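Local coordinates for transcriptional protein SWT1 (Saccharomyces cerevisiae, PDB 4PQZ) that probably acts as a transcriptional activator and has RNA endonuclease activity, the piece here being its C-terminal HEPN-like domain, at residues Lys47-Arg59 against Ile69-Asn81. Sequence-based numbering, arbitrary orientation.
Sequences KETIFFAIDHTLR and IDYNPDKLTTIEN
Phe51 lays its ring against the backbone of Leu76-Thr78, where the loop 69-78 runs along helix 35-62. Leu76 O sits over one ring face, 3.2 Å from Phe51 CE2, and Lys47 O covers the opposite face from within the helix; Thr78 O meets the edge, 3.2 Å from Phe51 CE1, where it probably suits the ring hydrogens. CG lies anti to the carbonyl carbon (chi1 -65°), which sends the ring outward between the two face oxygens. Replacing the phenylalanine by an alanine would probably open a gap between Lys47 O and the Leu76-Thr78 backbone and strip Leu76 of part of its packing. Behind the ring, Leu76 CD1 packs on Phe51 CB and on Ile54 CG2, 4.0 Å from the latter, and the buried Ile79 lies across the Lys47 chain. A turn further along, Tyr71 reaches across to the helix and donates from OH to Asp55 OD1, modelled at 2.3 Å, a doubtful length. The carboxylate is tilted 66° from the phenol ring, and Arg59 NE grips the same oxygen on its syn side in a salt bridge of 3.2 Å. On the solvent side, exposed Arg59 meets Pro73 obliquely through NH2, and Lys47 CE nears Thr77 O. Thr78 is the N-cap of helix 79-88, its OG1 accepting from Asn81 N; Ala82 touches Ile50 and Ile54, Ile86 touches Ile54, while Thr49, on another side of helix 35-62, packs on helix 145-163, within the helical HEPN-like bundle.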
# COMPACT_ATOMS: atom_id res chain seq x y z
N LYS A 47 3.07 -3.45 -3.63
CA LYS A 47 3.88 -2.29 -4.02
C LYS A 47 3.26 -1.47 -5.15
O LYS A 47 3.09 -0.25 -5.02
CB LYS A 47 5.30 -2.71 -4.43
CG LYS A 47 6.33 -2.71 -3.31
CD LYS A 47 7.68 -3.28 -3.79
CE LYS A 47 8.41 -2.34 -4.75
NZ LYS A 47 9.56 -3.01 -5.43
N GLU A 48 2.92 -2.13 -6.25
CA GLU A 48 2.31 -1.46 -7.40
C GLU A 48 0.99 -0.79 -7.04
O GLU A 48 0.66 0.28 -7.56
CB GLU A 48 2.08 -2.45 -8.54
CG GLU A 48 3.33 -2.82 -9.31
CD GLU A 48 3.03 -3.83 -10.41
OE1 GLU A 48 1.89 -4.34 -10.46
OE2 GLU A 48 3.95 -4.11 -11.21
N THR A 49 0.25 -1.41 -6.14
CA THR A 49 -1.07 -0.92 -5.75
C THR A 49 -0.97 0.27 -4.79
O THR A 49 -1.79 1.19 -4.83
CB THR A 49 -1.92 -2.08 -5.12
OG1 THR A 49 -1.88 -3.21 -5.99
CG2 THR A 49 -3.36 -1.66 -4.91
N ILE A 50 0.05 0.26 -3.94
CA ILE A 50 0.30 1.39 -3.06
C ILE A 50 0.72 2.59 -3.91
O ILE A 50 0.27 3.71 -3.68
CB ILE A 50 1.42 1.08 -2.04
CG1 ILE A 50 1.00 -0.05 -1.09
CG2 ILE A 50 1.75 2.33 -1.23
CD1 ILE A 50 2.17 -0.65 -0.31
N PHE A 51 1.57 2.33 -4.89
CA PHE A 51 2.11 3.39 -5.74
C PHE A 51 0.99 4.01 -6.57
O PHE A 51 0.87 5.23 -6.61
CB PHE A 51 3.23 2.86 -6.65
CG PHE A 51 4.44 2.39 -5.90
CD1 PHE A 51 4.61 2.71 -4.56
CD2 PHE A 51 5.42 1.64 -6.54
CE1 PHE A 51 5.73 2.28 -3.87
CE2 PHE A 51 6.54 1.21 -5.85
CZ PHE A 51 6.70 1.53 -4.51
N PHE A 52 0.17 3.17 -7.20
CA PHE A 52 -1.01 3.62 -7.93
C PHE A 52 -1.88 4.53 -7.08
O PHE A 52 -2.27 5.62 -7.53
CB PHE A 52 -1.86 2.44 -8.43
CG PHE A 52 -3.23 2.84 -8.94
CD1 PHE A 52 -3.39 3.39 -10.22
CD2 PHE A 52 -4.36 2.69 -8.14
CE1 PHE A 52 -4.65 3.77 -10.69
CE2 PHE A 52 -5.63 3.07 -8.60
CZ PHE A 52 -5.77 3.61 -9.88
N ALA A 53 -2.16 4.08 -5.85
CA ALA A 53 -3.06 4.80 -4.94
C ALA A 53 -2.50 6.16 -4.52
O ALA A 53 -3.23 7.15 -4.46
CB ALA A 53 -3.37 3.95 -3.72
N ILE A 54 -1.20 6.20 -4.24
CA ILE A 54 -0.57 7.44 -3.87
C ILE A 54 -0.46 8.40 -5.06
O ILE A 54 -0.81 9.58 -4.94
CB ILE A 54 0.80 7.20 -3.21
CG1 ILE A 54 0.58 6.59 -1.82
CG2 ILE A 54 1.58 8.49 -3.12
CD1 ILE A 54 1.82 6.40 -1.05
N ASP A 55 -0.02 7.89 -6.21
CA ASP A 55 0.01 8.64 -7.47
C ASP A 55 -1.32 9.30 -7.80
O ASP A 55 -1.39 10.49 -8.09
CB ASP A 55 0.42 7.72 -8.64
CG ASP A 55 0.62 8.49 -9.97
OD1 ASP A 55 1.72 9.02 -10.22
OD2 ASP A 55 -0.32 8.54 -10.78
N HIS A 56 -2.39 8.51 -7.73
CA HIS A 56 -3.71 8.94 -8.17
C HIS A 56 -4.29 10.03 -7.26
O HIS A 56 -4.92 10.99 -7.72
CB HIS A 56 -4.67 7.72 -8.22
CG HIS A 56 -5.82 7.91 -9.15
ND1 HIS A 56 -7.08 8.28 -8.73
CD2 HIS A 56 -5.90 7.78 -10.50
CE1 HIS A 56 -7.88 8.37 -9.77
NE2 HIS A 56 -7.19 8.07 -10.86
N THR A 57 -4.08 9.86 -5.97
CA THR A 57 -4.57 10.79 -4.98
C THR A 57 -3.80 12.14 -5.05
O THR A 57 -4.40 13.21 -5.00
CB THR A 57 -4.52 10.13 -3.57
OG1 THR A 57 -5.68 9.32 -3.37
CG2 THR A 57 -4.38 11.18 -2.44
N LEU A 58 -2.48 12.07 -5.23
CA LEU A 58 -1.65 13.27 -5.31
C LEU A 58 -1.92 14.08 -6.58
O LEU A 58 -2.06 15.30 -6.53
CB LEU A 58 -0.17 12.91 -5.23
CG LEU A 58 0.50 12.96 -3.84
CD1 LEU A 58 -0.08 14.05 -3.02
CD2 LEU A 58 0.22 11.77 -3.11
N ARG A 59 -2.00 13.38 -7.71
CA ARG A 59 -2.33 14.00 -8.98
C ARG A 59 -3.72 14.64 -8.97
O ARG A 59 -3.93 15.67 -9.61
CB ARG A 59 -2.21 12.98 -10.11
CG ARG A 59 -0.78 12.62 -10.47
CD ARG A 59 -0.78 11.70 -11.69
NE ARG A 59 0.56 11.29 -12.11
CZ ARG A 59 1.32 11.98 -12.95
NH1 ARG A 59 0.89 13.14 -13.46
NH2 ARG A 59 2.53 11.53 -13.28
N ILE A 69 4.99 20.64 -5.57
CA ILE A 69 4.91 20.07 -4.21
C ILE A 69 5.75 18.82 -4.05
O ILE A 69 5.46 17.97 -3.21
CB ILE A 69 3.45 19.85 -3.72
CG1 ILE A 69 2.58 19.24 -4.82
CG2 ILE A 69 2.83 21.15 -3.24
CD1 ILE A 69 2.61 17.72 -4.87
N ASP A 70 6.81 18.72 -4.86
CA ASP A 70 7.83 17.67 -4.73
C ASP A 70 7.33 16.21 -4.83
O ASP A 70 7.90 15.30 -4.23
CB ASP A 70 8.65 17.85 -3.44
CG ASP A 70 9.29 19.22 -3.35
OD1 ASP A 70 10.06 19.58 -4.28
OD2 ASP A 70 9.02 19.93 -2.36
N TYR A 71 6.27 15.99 -5.60
CA TYR A 71 5.94 14.62 -5.96
C TYR A 71 6.39 14.32 -7.38
O TYR A 71 5.77 14.77 -8.35
CB TYR A 71 4.44 14.33 -5.79
CG TYR A 71 4.05 13.03 -6.47
CD1 TYR A 71 4.62 11.83 -6.08
CD2 TYR A 71 3.14 13.02 -7.51
CE1 TYR A 71 4.29 10.65 -6.70
CE2 TYR A 71 2.79 11.84 -8.14
CZ TYR A 71 3.37 10.65 -7.73
OH TYR A 71 3.04 9.48 -8.36
N ASN A 72 7.48 13.57 -7.51
CA ASN A 72 7.84 12.97 -8.80
C ASN A 72 7.59 11.46 -8.79
O ASN A 72 8.16 10.75 -7.95
CB ASN A 72 9.30 13.27 -9.16
CG ASN A 72 9.55 13.21 -10.67
OD1 ASN A 72 9.62 12.13 -11.27
ND2 ASN A 72 9.70 14.37 -11.29
N PRO A 73 6.73 10.99 -9.70
CA PRO A 73 6.32 9.58 -9.83
C PRO A 73 7.52 8.62 -9.87
O PRO A 73 7.45 7.50 -9.34
CB PRO A 73 5.59 9.57 -11.17
CG PRO A 73 4.98 10.94 -11.26
CD PRO A 73 5.99 11.87 -10.62
N ASP A 74 8.61 9.07 -10.49
CA ASP A 74 9.92 8.47 -10.35
C ASP A 74 10.58 9.47 -9.40
O ASP A 74 11.09 10.48 -9.86
CB ASP A 74 10.66 8.48 -11.70
CG ASP A 74 9.77 8.08 -12.87
OD1 ASP A 74 9.78 6.89 -13.25
OD2 ASP A 74 9.09 8.95 -13.46
N LYS A 75 10.66 9.18 -8.10
CA LYS A 75 10.88 7.85 -7.55
C LYS A 75 9.91 7.46 -6.43
O LYS A 75 10.20 7.60 -5.26
CB LYS A 75 12.29 7.86 -6.99
CG LYS A 75 12.85 6.56 -6.47
CD LYS A 75 14.13 6.83 -5.68
CE LYS A 75 15.42 6.56 -6.47
NZ LYS A 75 16.64 7.09 -5.79
N LEU A 76 8.76 6.95 -6.84
CA LEU A 76 7.94 6.11 -5.99
C LEU A 76 8.38 4.70 -6.32
O LEU A 76 7.67 3.99 -7.04
CB LEU A 76 6.47 6.27 -6.36
CG LEU A 76 5.56 7.04 -5.40
CD1 LEU A 76 4.09 6.77 -5.74
CD2 LEU A 76 5.88 6.65 -3.96
N THR A 77 9.55 4.30 -5.83
CA THR A 77 10.07 2.95 -6.10
C THR A 77 10.07 2.03 -4.89
O THR A 77 10.15 0.81 -5.02
CB THR A 77 11.50 2.92 -6.71
OG1 THR A 77 12.41 3.59 -5.83
CG2 THR A 77 11.50 3.55 -8.10
N THR A 78 9.99 2.61 -3.70
CA THR A 78 9.99 1.78 -2.51
C THR A 78 8.76 2.01 -1.65
O THR A 78 8.06 3.01 -1.80
CB THR A 78 11.26 2.00 -1.64
OG1 THR A 78 11.21 3.29 -1.02
CG2 THR A 78 12.52 1.90 -2.49
N ILE A 79 8.50 1.07 -0.76
CA ILE A 79 7.40 1.22 0.19
C ILE A 79 7.75 2.36 1.14
O ILE A 79 6.87 3.09 1.60
CB ILE A 79 7.10 -0.11 0.89
CG1 ILE A 79 6.46 -1.06 -0.12
CG2 ILE A 79 6.20 0.08 2.12
CD1 ILE A 79 6.26 -2.49 0.39
N GLU A 80 9.05 2.52 1.41
CA GLU A 80 9.54 3.63 2.23
C GLU A 80 9.24 5.02 1.63
O GLU A 80 8.85 5.92 2.35
CB GLU A 80 11.03 3.49 2.53
CG GLU A 80 11.59 4.61 3.42
CD GLU A 80 12.52 4.08 4.49
OE1 GLU A 80 13.41 3.26 4.17
OE2 GLU A 80 12.37 4.50 5.66
N ASN A 81 9.45 5.18 0.32
CA ASN A 81 9.03 6.40 -0.39
C ASN A 81 7.54 6.68 -0.25
O ASN A 81 7.14 7.81 0.04
CB ASN A 81 9.35 6.29 -1.88
CG ASN A 81 10.83 6.27 -2.16
OD1 ASN A 81 11.63 6.80 -1.38
ND2 ASN A 81 11.21 5.65 -3.28